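Local coordinates for flagellar hook protein FlgE (PDB 5AY6) that builds the bacterial flagellar hook, the universal joint that probably carries motor torque to the filament, and is represented here by a fragment that includes its D2 domain, at residues T4-N10 and V299-N305; L173-K177 and L272-Q277; T182-S186 and A198-K203; G205-N209 and T264-D270. All coordinates share one frame; numbering follows the deposited sequence.

Contacts 2 to 4 lie in the D2 part of the hook protein, and contact 1 brings the start of the chain onto its last strand. Contact 3 is the buried one: two neighbouring strands of a five-stranded antiparallel sheet, with apolar side chains on one face and a polar cluster on the other. Contact 1 also pairs strands, but at the edge of the mixed sheet, where asparagines and serine do much of the work. Contacts 2 and 4 are partly buried loop contacts, held by side chains bonding to backbone and by an isolated bridge. Leu173 links contacts 1, 2 and 3 by packing on Thr4 and Val183, while Trp268 of contact 4 packs on Ile274 and Gln277 of contact 2.

Contact 1: residues T4-N10 and V299-N305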
loop_
_atom_site.group_PDB
_atom_site.type_symbol
_atom_site.label_atom_id
_atom_site.label_comp_id
_atom_site.label_asym_id
_atom_site.label_seq_id
_atom_site.Cartn_x
_atom_site.Cartn_y
_atom_site.Cartn_z
ATOM N N THR A 4 -8.588 -14.764 23.362
ATOM C CA THR A 4 -9.299 -13.716 22.636
ATOM C C THR A 4 -9.926 -14.229 21.342
ATOM O O THR A 4 -9.258 -14.854 20.518
ATOM C CB THR A 4 -8.367 -12.544 22.305
ATOM O OG1 THR A 4 -7.750 -12.073 23.507
ATOM C CG2 THR A 4 -9.148 -11.407 21.654
ATOM N N THR A 5 -11.211 -13.945 21.164
ATOM C CA THR A 5 -11.933 -14.403 19.985
ATOM C C THR A 5 -12.560 -13.254 19.198
ATOM O O THR A 5 -12.952 -13.426 18.048
ATOM C CB THR A 5 -13.036 -15.399 20.372
ATOM O OG1 THR A 5 -13.922 -14.782 21.313
ATOM C CG2 THR A 5 -12.429 -16.643 21.008
ATOM N N ARG A 6 -12.669 -12.085 19.818
ATOM C CA ARG A 6 -13.266 -10.946 19.137
ATOM C C ARG A 6 -12.725 -9.629 19.663
ATOM O O ARG A 6 -12.679 -9.409 20.872
ATOM C CB ARG A 6 -14.791 -10.968 19.277
ATOM C CG ARG A 6 -15.483 -9.817 18.567
ATOM C CD ARG A 6 -17.000 -9.968 18.580
ATOM N NE ARG A 6 -17.654 -8.841 17.921
ATOM C CZ ARG A 6 -18.912 -8.851 17.484
ATOM N NH1 ARG A 6 -19.661 -9.933 17.639
ATOM N NH2 ARG A 6 -19.423 -7.774 16.899
ATOM N N VAL A 7 -12.319 -8.757 18.747
ATOM C CA VAL A 7 -11.843 -7.433 19.119
ATOM C C VAL A 7 -12.597 -6.359 18.351
ATOM O O VAL A 7 -12.940 -6.534 17.184
ATOM C CB VAL A 7 -10.320 -7.265 18.879
ATOM C CG1 VAL A 7 -9.541 -8.344 19.619
ATOM C CG2 VAL A 7 -9.995 -7.307 17.404
ATOM N N GLY A 8 -12.884 -5.255 19.032
ATOM C CA GLY A 8 -13.519 -4.120 18.399
ATOM C C GLY A 8 -12.549 -2.959 18.405
ATOM O O GLY A 8 -12.034 -2.577 19.457
ATOM N N VAL A 9 -12.275 -2.405 17.231
ATOM C CA VAL A 9 -11.370 -1.273 17.153
ATOM C C VAL A 9 -12.157 0.020 17.130
ATOM O O VAL A 9 -13.004 0.227 16.264
ATOM C CB VAL A 9 -10.465 -1.332 15.914
ATOM C CG1 VAL A 9 -9.714 -0.021 15.758
ATOM C CG2 VAL A 9 -9.490 -2.500 16.019
ATOM N N ASN A 10 -11.875 0.884 18.095
ATOM C CA ASN A 10 -12.476 2.208 18.136
ATOM C C ASN A 10 -11.395 3.265 18.002
ATOM O O ASN A 10 -10.682 3.561 18.961
ATOM C CB ASN A 10 -13.261 2.399 19.430
ATOM C CG ASN A 10 -14.222 1.260 19.697
ATOM O OD1 ASN A 10 -14.973 0.844 18.815
ATOM N ND2 ASN A 10 -14.189 0.736 20.918
ATOM N N VAL A 299 -6.375 6.374 19.029
ATOM C CA VAL A 299 -7.066 5.167 19.457
ATOM C C VAL A 299 -7.945 5.502 20.657
ATOM O O VAL A 299 -7.443 5.823 21.733
ATOM C CB VAL A 299 -6.077 4.044 19.826
ATOM C CG1 VAL A 299 -6.827 2.801 20.297
ATOM C CG2 VAL A 299 -5.180 3.718 18.643
ATOM N N GLN A 300 -9.259 5.441 20.467
ATOM C CA GLN A 300 -10.196 5.727 21.546
ATOM C C GLN A 300 -10.244 4.564 22.526
ATOM O O GLN A 300 -10.150 4.759 23.736
ATOM C CB GLN A 300 -11.582 6.024 20.976
ATOM C CG GLN A 300 -11.569 7.167 19.970
ATOM C CD GLN A 300 -12.606 7.011 18.878
ATOM O OE1 GLN A 300 -13.449 6.114 18.926
ATOM N NE2 GLN A 300 -12.545 7.884 17.879
ATOM N N SER A 301 -10.376 3.351 21.993
ATOM C CA SER A 301 -10.327 2.140 22.805
ATOM C C SER A 301 -10.269 0.891 21.934
ATOM O O SER A 301 -10.606 0.927 20.750
ATOM C CB SER A 301 -11.541 2.047 23.733
ATOM O OG SER A 301 -12.724 1.796 22.994
ATOM N N VAL A 302 -9.844 -0.213 22.539
ATOM C CA VAL A 302 -9.902 -1.515 21.895
ATOM C C VAL A 302 -10.661 -2.472 22.808
ATOM O O VAL A 302 -10.235 -2.742 23.929
ATOM C CB VAL A 302 -8.494 -2.073 21.583
ATOM C CG1 VAL A 302 -8.594 -3.427 20.897
ATOM C CG2 VAL A 302 -7.714 -1.093 20.712
ATOM N N ASN A 303 -11.807 -2.957 22.342
ATOM C CA ASN A 303 -12.571 -3.932 23.106
ATOM C C ASN A 303 -12.093 -5.333 22.771
ATOM O O ASN A 303 -11.837 -5.633 21.612
ATOM C CB ASN A 303 -14.069 -3.830 22.813
ATOM C CG ASN A 303 -14.642 -2.461 23.109
ATOM O OD1 ASN A 303 -15.169 -1.793 22.218
ATOM N ND2 ASN A 303 -14.567 -2.044 24.368
ATOM N N THR A 304 -11.967 -6.184 23.782
ATOM C CA THR A 304 -11.702 -7.602 23.572
ATOM C C THR A 304 -12.683 -8.385 24.438
ATOM O O THR A 304 -13.183 -7.858 25.436
ATOM C CB THR A 304 -10.244 -7.980 23.924
ATOM O OG1 THR A 304 -10.012 -7.712 25.310
ATOM C CG2 THR A 304 -9.243 -7.166 23.092
ATOM N N ASN A 305 -12.990 -9.623 24.054
ATOM C CA ASN A 305 -13.886 -10.480 24.854
ATOM C C ASN A 305 -13.219 -10.935 26.150
ATOM O O ASN A 305 -11.986 -11.004 26.243
ATOM C CB ASN A 305 -14.312 -11.682 24.029
ATOM C CG ASN A 305 -13.125 -12.500 23.581
ATOM O OD1 ASN A 305 -12.384 -12.095 22.692
ATOM N ND2 ASN A 305 -12.915 -13.647 24.222
HETATM O O HOH W 1 -9.169 -10.878 25.303
HETATM O O HOH W 2 -16.186 -2.036 19.090
#
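Asn305 OD1 is gripped by two successive backbone groups, Thr5 N at 2.7 Å and Arg6 N at 2.9 Å. Both come from the same face of its amide, Arg6 N well above the plane and Thr5 N less tilted. With CG set between its own N and carbonyl carbon (chi1 59°), this side chain lays its carbonyl against the backbone leading into strand 6-12; asparagine suits the place because its carbonyl can take two adjacent N-H groups. From there the strands run antiparallel, and Gly8 N donates to Asn303 O at 2.8 Å. At the far end Asn10 O receives both Ser301 N and Gln300 N, the signature of a classic beta bulge. The Asn10 amide spends its two N-H groups across the gap: ND2 reaches Ser301 OG at 2.8 Å, almost straight, and Asn303 OD1 at 3.0 Å, with both partners in its plane. The Asn303 amide is turned 66° from it and is met from above its carbonyl plane. Since Asn10 OD1 also accepts from Gly289 N, a leucine in its place would probably leave Ser301, Asn303 and Gly289 without this common partner. On the other face, Val7 CG1 rests on Thr304 CG2 at 3.7 Å. Strand 6-12 thus lies between edge strand 298-304 and the parallel strand 277-291, where Arg6 bridges to Asp282, while Val7 also meets Ile171 of strand 167-174.

Contact 2: residues L173-K177 and L272-Q277; sequences LSDSK and LGIDEQ
Leu173 CB lies against the amide of Gln277 as strand 167-174 ends and gives way to an Asx turn, which packs on the loop leading into strand 277-291. At Ser174 the backbone makes the contact: its O accepts from Gln277 NE2 at 2.9 Å, the donor standing well above the carbonyl plane. The same nitrogen also bonds to Thr4 O, so glutamine, with two N-H groups on a reaching side chain, suits a place between two backbones. Asp175 makes the turn, its OD1 taking Lys177 N at 2.8 Å and also Gly179 N, while OD2 forms a salt bridge with Arg181. Across the contact its CG meets Ile274 CG2 at 3.7 Å, the two side chains crossing at about a right angle, and the branched isoleucine sets CG2 and CD1 against the Asp175 CB and carboxylate. Ser176 has OG tucked between its own N and carbonyl carbon (chi1 58°), where it accepts a nearly straight bond from Asp275 N at 2.9 Å. A water joins Ser176 N to Asp275 O and Gln277 OE1, satisfying three polar groups that do not meet directly. Lys177 then stretches out beyond CG, its aliphatic part passing Ile274 CG2, with CD 3.9 Å away. Gly273 suits its position because its phi is positive and a side chain would crowd the lysine tip. There NZ donates to Leu272 O at 3.0 Å and to a water that in turn donates to Gly273 O.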
loop_
_atom_site.group_PDB
_atom_site.type_symbol
_atom_site.label_atom_id
_atom_site.label_comp_id
_atom_site.label_asym_id
_atom_site.label_seq_id
_atom_site.Cartn_x
_atom_site.Cartn_y
_atom_site.Cartn_z
ATOM N N LEU A 173 -3.758 -9.826 22.221
ATOM C CA LEU A 173 -4.505 -11.076 22.265
ATOM C C LEU A 173 -4.030 -11.939 23.426
ATOM O O LEU A 173 -2.833 -12.013 23.700
ATOM C CB LEU A 173 -4.348 -11.854 20.954
ATOM C CG LEU A 173 -4.742 -11.206 19.628
ATOM C CD1 LEU A 173 -4.495 -12.174 18.478
ATOM C CD2 LEU A 173 -6.192 -10.767 19.647
ATOM N N SER A 174 -4.968 -12.586 24.111
ATOM C CA SER A 174 -4.615 -13.644 25.048
ATOM C C SER A 174 -4.647 -14.970 24.304
ATOM O O SER A 174 -5.646 -15.303 23.673
ATOM C CB SER A 174 -5.570 -13.674 26.242
ATOM O OG SER A 174 -5.493 -12.465 26.974
ATOM N N ASP A 175 -3.557 -15.725 24.363
ATOM C CA ASP A 175 -3.495 -16.976 23.617
ATOM C C ASP A 175 -4.064 -18.117 24.443
ATOM O O ASP A 175 -4.621 -17.896 25.518
ATOM C CB ASP A 175 -2.058 -17.284 23.175
ATOM C CG ASP A 175 -1.069 -17.293 24.327
ATOM O OD1 ASP A 175 -1.416 -17.769 25.425
ATOM O OD2 ASP A 175 0.074 -16.831 24.124
ATOM N N SER A 176 -3.911 -19.339 23.947
ATOM C CA SER A 176 -4.477 -20.509 24.611
ATOM C C SER A 176 -3.773 -20.847 25.926
ATOM O O SER A 176 -4.228 -21.715 26.665
ATOM C CB SER A 176 -4.430 -21.715 23.676
ATOM O OG SER A 176 -3.095 -21.987 23.274
ATOM N N LYS A 177 -2.661 -20.174 26.209
ATOM C CA LYS A 177 -1.946 -20.377 27.468
ATOM C C LYS A 177 -2.123 -19.191 28.406
ATOM O O LYS A 177 -1.656 -19.212 29.543
ATOM C CB LYS A 177 -0.456 -20.612 27.219
ATOM C CG LYS A 177 -0.132 -21.957 26.603
ATOM C CD LYS A 177 1.364 -22.115 26.392
ATOM C CE LYS A 177 1.705 -23.523 25.934
ATOM N NZ LYS A 177 3.157 -23.684 25.644
ATOM N N LEU A 272 6.215 -21.032 21.122
ATOM C CA LEU A 272 5.068 -20.566 21.890
ATOM C C LEU A 272 4.171 -21.735 22.291
ATOM O O LEU A 272 3.579 -21.728 23.371
ATOM C CB LEU A 272 4.267 -19.529 21.093
ATOM C CG LEU A 272 5.056 -18.302 20.638
ATOM C CD1 LEU A 272 4.225 -17.425 19.713
ATOM C CD2 LEU A 272 5.545 -17.498 21.838
ATOM N N GLY A 273 4.079 -22.737 21.415
ATOM C CA GLY A 273 3.329 -23.952 21.693
ATOM C C GLY A 273 1.859 -23.711 21.981
ATOM O O GLY A 273 1.272 -24.360 22.849
ATOM N N ILE A 274 1.263 -22.778 21.245
ATOM C CA ILE A 274 -0.119 -22.366 21.478
ATOM C C ILE A 274 -1.043 -22.780 20.338
ATOM O O ILE A 274 -0.585 -23.113 19.240
ATOM C CB ILE A 274 -0.219 -20.844 21.681
ATOM C CG1 ILE A 274 0.425 -20.108 20.503
ATOM C CG2 ILE A 274 0.457 -20.435 22.983
ATOM C CD1 ILE A 274 0.390 -18.590 20.629
ATOM N N ASP A 275 -2.346 -22.748 20.612
ATOM C CA ASP A 275 -3.369 -23.243 19.689
ATOM C C ASP A 275 -3.712 -22.272 18.570
ATOM O O ASP A 275 -3.389 -21.088 18.632
ATOM C CB ASP A 275 -4.656 -23.575 20.449
ATOM C CG ASP A 275 -4.469 -24.685 21.464
ATOM O OD1 ASP A 275 -3.603 -25.557 21.244
ATOM O OD2 ASP A 275 -5.193 -24.683 22.484
ATOM N N GLU A 276 -4.389 -22.798 17.553
ATOM C CA GLU A 276 -4.969 -21.983 16.502
ATOM C C GLU A 276 -5.808 -20.880 17.126
ATOM O O GLU A 276 -6.520 -21.112 18.105
ATOM C CB GLU A 276 -5.820 -22.839 15.567
ATOM C CG GLU A 276 -6.674 -22.054 14.592
ATOM C CD GLU A 276 -7.369 -22.958 13.597
ATOM O OE1 GLU A 276 -6.677 -23.807 13.002
ATOM O OE2 GLU A 276 -8.599 -22.829 13.415
ATOM N N GLN A 277 -5.709 -19.679 16.572
ATOM C CA GLN A 277 -6.433 -18.542 17.116
ATOM C C GLN A 277 -7.194 -17.789 16.033
ATOM O O GLN A 277 -6.629 -16.967 15.315
ATOM C CB GLN A 277 -5.474 -17.602 17.844
ATOM C CG GLN A 277 -6.172 -16.486 18.617
ATOM C CD GLN A 277 -5.578 -16.260 19.999
ATOM O OE1 GLN A 277 -4.495 -16.759 20.317
ATOM N NE2 GLN A 277 -6.296 -15.509 20.832
HETATM O O HOH W 3 -3.613 -19.579 21.042
HETATM O O HOH W 4 2.462 -26.551 24.837
#

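Contact 3: residues T182-S186 and A198-K203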
loop_
_atom_site.group_PDB
_atom_site.type_symbol
_atom_site.label_atom_id
_atom_site.label_comp_id
_atom_site.label_asym_id
_atom_site.label_seq_id
_atom_site.Cartn_x
_atom_site.Cartn_y
_atom_site.Cartn_z
ATOM N N THR A 182 0.845 -9.639 20.819
ATOM C CA THR A 182 0.430 -8.346 20.303
ATOM C C THR A 182 0.287 -8.396 18.790
ATOM O O THR A 182 1.239 -8.699 18.070
ATOM C CB THR A 182 1.412 -7.230 20.694
ATOM O OG1 THR A 182 1.444 -7.108 22.121
ATOM C CG2 THR A 182 0.968 -5.906 20.090
ATOM N N VAL A 183 -0.924 -8.124 18.321
ATOM C CA VAL A 183 -1.187 -7.969 16.900
ATOM C C VAL A 183 -1.354 -6.482 16.649
ATOM O O VAL A 183 -1.948 -5.777 17.458
ATOM C CB VAL A 183 -2.437 -8.770 16.464
ATOM C CG1 VAL A 183 -2.900 -8.370 15.069
ATOM C CG2 VAL A 183 -2.138 -10.259 16.519
ATOM N N THR A 184 -0.786 -5.990 15.554
ATOM C CA THR A 184 -0.843 -4.568 15.277
ATOM C C THR A 184 -1.491 -4.305 13.929
ATOM O O THR A 184 -1.243 -5.013 12.956
ATOM C CB THR A 184 0.567 -3.932 15.308
ATOM O OG1 THR A 184 1.190 -4.226 16.561
ATOM C CG2 THR A 184 0.489 -2.421 15.145
ATOM N N LEU A 185 -2.349 -3.294 13.889
ATOM C CA LEU A 185 -2.884 -2.795 12.635
ATOM C C LEU A 185 -2.088 -1.556 12.239
ATOM O O LEU A 185 -2.194 -0.514 12.889
ATOM C CB LEU A 185 -4.373 -2.471 12.767
ATOM C CG LEU A 185 -5.048 -1.788 11.573
ATOM C CD1 LEU A 185 -4.939 -2.636 10.318
ATOM C CD2 LEU A 185 -6.515 -1.482 11.895
ATOM N N SER A 186 -1.282 -1.682 11.190
ATOM C CA SER A 186 -0.398 -0.608 10.750
ATOM C C SER A 186 -0.924 -0.003 9.461
ATOM O O SER A 186 -1.289 -0.726 8.533
ATOM C CB SER A 186 1.029 -1.131 10.550
ATOM O OG SER A 186 1.550 -1.634 11.766
ATOM N N ALA A 198 -3.026 -0.762 4.494
ATOM C CA ALA A 198 -3.043 -1.372 5.819
ATOM C C ALA A 198 -2.344 -2.722 5.866
ATOM O O ALA A 198 -2.325 -3.461 4.883
ATOM C CB ALA A 198 -4.477 -1.518 6.302
ATOM N N GLU A 199 -1.755 -3.026 7.017
ATOM C CA GLU A 199 -1.225 -4.355 7.284
ATOM C C GLU A 199 -1.648 -4.809 8.670
ATOM O O GLU A 199 -1.691 -4.015 9.611
ATOM C CB GLU A 199 0.306 -4.382 7.175
ATOM C CG GLU A 199 0.839 -3.959 5.819
ATOM C CD GLU A 199 2.350 -3.795 5.791
ATOM O OE1 GLU A 199 3.065 -4.554 6.485
ATOM O OE2 GLU A 199 2.820 -2.900 5.065
ATOM N N LEU A 200 -1.979 -6.087 8.782
ATOM C CA LEU A 200 -2.102 -6.725 10.078
ATOM C C LEU A 200 -0.823 -7.517 10.304
ATOM O O LEU A 200 -0.318 -8.150 9.382
ATOM C CB LEU A 200 -3.335 -7.624 10.137
ATOM C CG LEU A 200 -4.663 -6.884 10.329
ATOM C CD1 LEU A 200 -5.830 -7.826 10.077
ATOM C CD2 LEU A 200 -4.739 -6.293 11.725
ATOM N N ARG A 201 -0.284 -7.466 11.516
ATOM C CA ARG A 201 0.991 -8.112 11.784
ATOM C C ARG A 201 1.119 -8.534 13.237
ATOM O O ARG A 201 0.668 -7.835 14.144
ATOM C CB ARG A 201 2.152 -7.177 11.410
ATOM C CG ARG A 201 2.164 -5.861 12.188
ATOM C CD ARG A 201 3.226 -4.887 11.674
ATOM N NE ARG A 201 3.334 -3.704 12.527
ATOM C CZ ARG A 201 4.024 -3.670 13.663
ATOM N NH1 ARG A 201 4.659 -4.756 14.081
ATOM N NH2 ARG A 201 4.078 -2.556 14.387
ATOM N N ALA A 202 1.733 -9.693 13.445
ATOM C CA ALA A 202 2.135 -10.133 14.770
ATOM C C ALA A 202 3.528 -9.594 15.042
ATOM O O ALA A 202 4.159 -9.031 14.151
ATOM C CB ALA A 202 2.114 -11.652 14.867
ATOM N N LYS A 203 4.004 -9.761 16.268
ATOM C CA LYS A 203 5.371 -9.382 16.603
ATOM C C LYS A 203 6.341 -10.194 15.748
ATOM O O LYS A 203 6.151 -11.402 15.574
ATOM C CB LYS A 203 5.638 -9.600 18.096
ATOM C CG LYS A 203 7.075 -9.331 18.531
ATOM C CD LYS A 203 7.194 -9.240 20.048
ATOM C CE LYS A 203 8.633 -8.959 20.471
ATOM N NZ LYS A 203 8.729 -8.549 21.900
HETATM O O HOH W 5 2.326 -11.489 18.136
HETATM O O HOH W 6 2.268 -6.594 16.693
#
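Arg201 NE donates to Ser186 OG at 2.8 Å, with the hydroxyl in the guanidinium plane, and this bond marks the tight end of the pairing. The arginine runs extended from CG to NE alongside Thr184, whose CB lies over one face of the guanidinium, 3.7 Å above its plane. Glu168 completes the cluster: its OE2 pairs with Arg201 NH2 and bonds to Ser186 OG, so the buried arginine has a countercharge that likely steadies it. Close backbone bonds accompany this end, Ser186 N to Glu199 O and Glu199 N to Ser186 O both at 2.8 Å. On the opposite face Leu185 CD1 meets Leu200 CD2 at 3.9 Å, apolar branches suited to a buried surface. Toward Thr182 and Lys203 the direct bonding gives way to water. Lys203 N makes only a weak, bent bond of 3.5 Å to Thr182 O, and one water bridges the same two atoms. A second water donates to Thr182 O and accepts from Thr184 OG1, while the Lys203 side chain leads away. Strands 180-189 and 195-202, adjacent in sequence and antiparallel, form a beta hairpin inside the five-stranded D2 sheet, with the polar cluster on one face and leucines on the other.

Contact 4: residues G205-N209 and T264-D270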
loop_
_atom_site.group_PDB
_atom_site.type_symbol
_atom_site.label_atom_id
_atom_site.label_comp_id
_atom_site.label_asym_id
_atom_site.label_seq_id
_atom_site.Cartn_x
_atom_site.Cartn_y
_atom_site.Cartn_z
ATOM N N GLY A 205 8.878 -12.642 14.571
ATOM C CA GLY A 205 9.315 -13.839 15.268
ATOM C C GLY A 205 8.206 -14.617 15.961
ATOM O O GLY A 205 8.404 -15.774 16.331
ATOM N N ASP A 206 7.046 -13.992 16.158
ATOM C CA ASP A 206 5.904 -14.693 16.757
ATOM C C ASP A 206 5.241 -15.658 15.774
ATOM O O ASP A 206 4.445 -16.512 16.177
ATOM C CB ASP A 206 4.861 -13.705 17.277
ATOM C CG ASP A 206 5.068 -13.346 18.736
ATOM O OD1 ASP A 206 6.210 -13.458 19.224
ATOM O OD2 ASP A 206 4.082 -12.944 19.397
ATOM N N LEU A 207 5.562 -15.515 14.493
ATOM C CA LEU A 207 5.062 -16.424 13.465
ATOM C C LEU A 207 6.179 -17.322 12.940
ATOM O O LEU A 207 7.306 -16.876 12.752
ATOM C CB LEU A 207 4.447 -15.653 12.297
ATOM C CG LEU A 207 3.314 -14.664 12.565
ATOM C CD1 LEU A 207 2.809 -14.080 11.247
ATOM C CD2 LEU A 207 2.182 -15.316 13.338
ATOM N N ALA A 208 5.852 -18.582 12.685
ATOM C CA ALA A 208 6.837 -19.540 12.193
ATOM C C ALA A 208 7.097 -19.403 10.695
ATOM O O ALA A 208 8.146 -19.809 10.203
ATOM C CB ALA A 208 6.385 -20.957 12.510
ATOM N N ASN A 209 6.140 -18.834 9.973
ATOM C CA ASN A 209 6.154 -18.877 8.510
ATOM C C ASN A 209 6.840 -17.695 7.827
ATOM O O ASN A 209 6.996 -17.684 6.602
ATOM C CB ASN A 209 4.724 -18.986 8.000
ATOM C CG ASN A 209 3.858 -17.847 8.485
ATOM O OD1 ASN A 209 3.519 -17.772 9.665
ATOM N ND2 ASN A 209 3.499 -16.947 7.576
ATOM N N THR A 264 1.793 -20.101 2.592
ATOM C CA THR A 264 1.775 -20.598 3.955
ATOM C C THR A 264 1.102 -19.569 4.842
ATOM O O THR A 264 1.550 -18.423 4.910
ATOM C CB THR A 264 3.182 -20.890 4.478
ATOM O OG1 THR A 264 3.820 -21.843 3.616
ATOM C CG2 THR A 264 3.102 -21.457 5.880
ATOM N N PRO A 265 -0.003 -19.967 5.494
ATOM C CA PRO A 265 -0.770 -19.045 6.335
ATOM C C PRO A 265 0.009 -18.644 7.576
ATOM O O PRO A 265 0.957 -19.344 7.945
ATOM C CB PRO A 265 -2.011 -19.864 6.712
ATOM C CG PRO A 265 -1.539 -21.283 6.667
ATOM C CD PRO A 265 -0.584 -21.321 5.494
ATOM N N PRO A 266 -0.378 -17.526 8.208
ATOM C CA PRO A 266 0.211 -17.150 9.494
ATOM C C PRO A 266 0.094 -18.298 10.482
ATOM O O PRO A 266 -1.001 -18.815 10.710
ATOM C CB PRO A 266 -0.629 -15.938 9.933
ATOM C CG PRO A 266 -1.884 -16.022 9.119
ATOM C CD PRO A 266 -1.455 -16.608 7.809
ATOM N N THR A 267 1.230 -18.705 11.034
ATOM C CA THR A 267 1.309 -19.862 11.910
ATOM C C THR A 267 2.149 -19.485 13.130
ATOM O O THR A 267 3.250 -18.973 12.972
ATOM C CB THR A 267 1.942 -21.070 11.175
ATOM O OG1 THR A 267 1.228 -21.334 9.956
ATOM C CG2 THR A 267 1.937 -22.311 12.051
ATOM N N TRP A 268 1.625 -19.721 14.333
ATOM C CA TRP A 268 2.329 -19.396 15.575
ATOM C C TRP A 268 3.703 -20.060 15.633
ATOM O O TRP A 268 3.868 -21.201 15.208
ATOM C CB TRP A 268 1.520 -19.835 16.802
ATOM C CG TRP A 268 0.275 -19.051 17.090
ATOM C CD1 TRP A 268 -0.993 -19.548 17.226
ATOM C CD2 TRP A 268 0.175 -17.641 17.303
ATOM N NE1 TRP A 268 -1.874 -18.533 17.506
ATOM C CE2 TRP A 268 -1.181 -17.347 17.562
ATOM C CE3 TRP A 268 1.099 -16.588 17.303
ATOM C CZ2 TRP A 268 -1.639 -16.055 17.810
ATOM C CZ3 TRP A 268 0.643 -15.300 17.552
ATOM C CH2 TRP A 268 -0.713 -15.048 17.802
ATOM N N ALA A 269 4.685 -19.342 16.164
ATOM C CA ALA A 269 6.019 -19.900 16.336
ATOM C C ALA A 269 5.949 -21.174 17.170
ATOM O O ALA A 269 5.177 -21.255 18.127
ATOM C CB ALA A 269 6.945 -18.885 16.988
ATOM N N ASP A 270 6.734 -22.173 16.786
ATOM C CA ASP A 270 6.817 -23.431 17.526
ATOM C C ASP A 270 7.004 -23.266 19.031
ATOM O O ASP A 270 6.327 -23.922 19.832
ATOM C CB ASP A 270 7.978 -24.268 17.007
ATOM C CG ASP A 270 8.148 -25.569 17.776
ATOM O OD1 ASP A 270 7.136 -26.259 18.035
ATOM O OD2 ASP A 270 9.296 -25.887 18.160
#
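Asn209 leans on residues Thr264 to Thr267 with every part of its side chain. CB touches Thr264 CG2 at 3.6 Å. CG, held between the residue's own N and carbonyl carbon (chi1 57°), swings in over the other loop and lies 3.3 Å from Pro265 O. Of the two tip atoms, OD1 accepts from Thr267 N at 2.8 Å, the donor standing 48° out of its carbonyl plane, and it also brushes Pro266 CA. ND2 lies beside the carbonyl oxygens of Thr264 and Pro265. The proline pair has no N-H to offer, so Thr267 N is the first donor after it, and a short asparagine carbonyl fits that need. A valine in its place would probably leave Thr267 N without this acceptor and lose the amide's contacts with the Pro265 carbonyl. Thr267 OG1 folds back on its own segment, donating to Pro265 O at 2.8 Å. Beyond it the backbones meet: Ala208 N donates to Thr267 O at 2.6 Å, and Ala269 N to Asp206 O at 2.8 Å from above the carbonyl plane. Asp206 O also faces the edge of the Trp268 ring, 3.5 Å from CE3, while Leu207 CD1 lies alongside Pro266 CB at 4.1 Å. Leu207 and Trp268, both large, apolar and buried, also pack on Ile245 of strand 242-245. The pattern is an isolated beta bridge, Leu207 with Trp268, joining two irregular loops of the D2 domain.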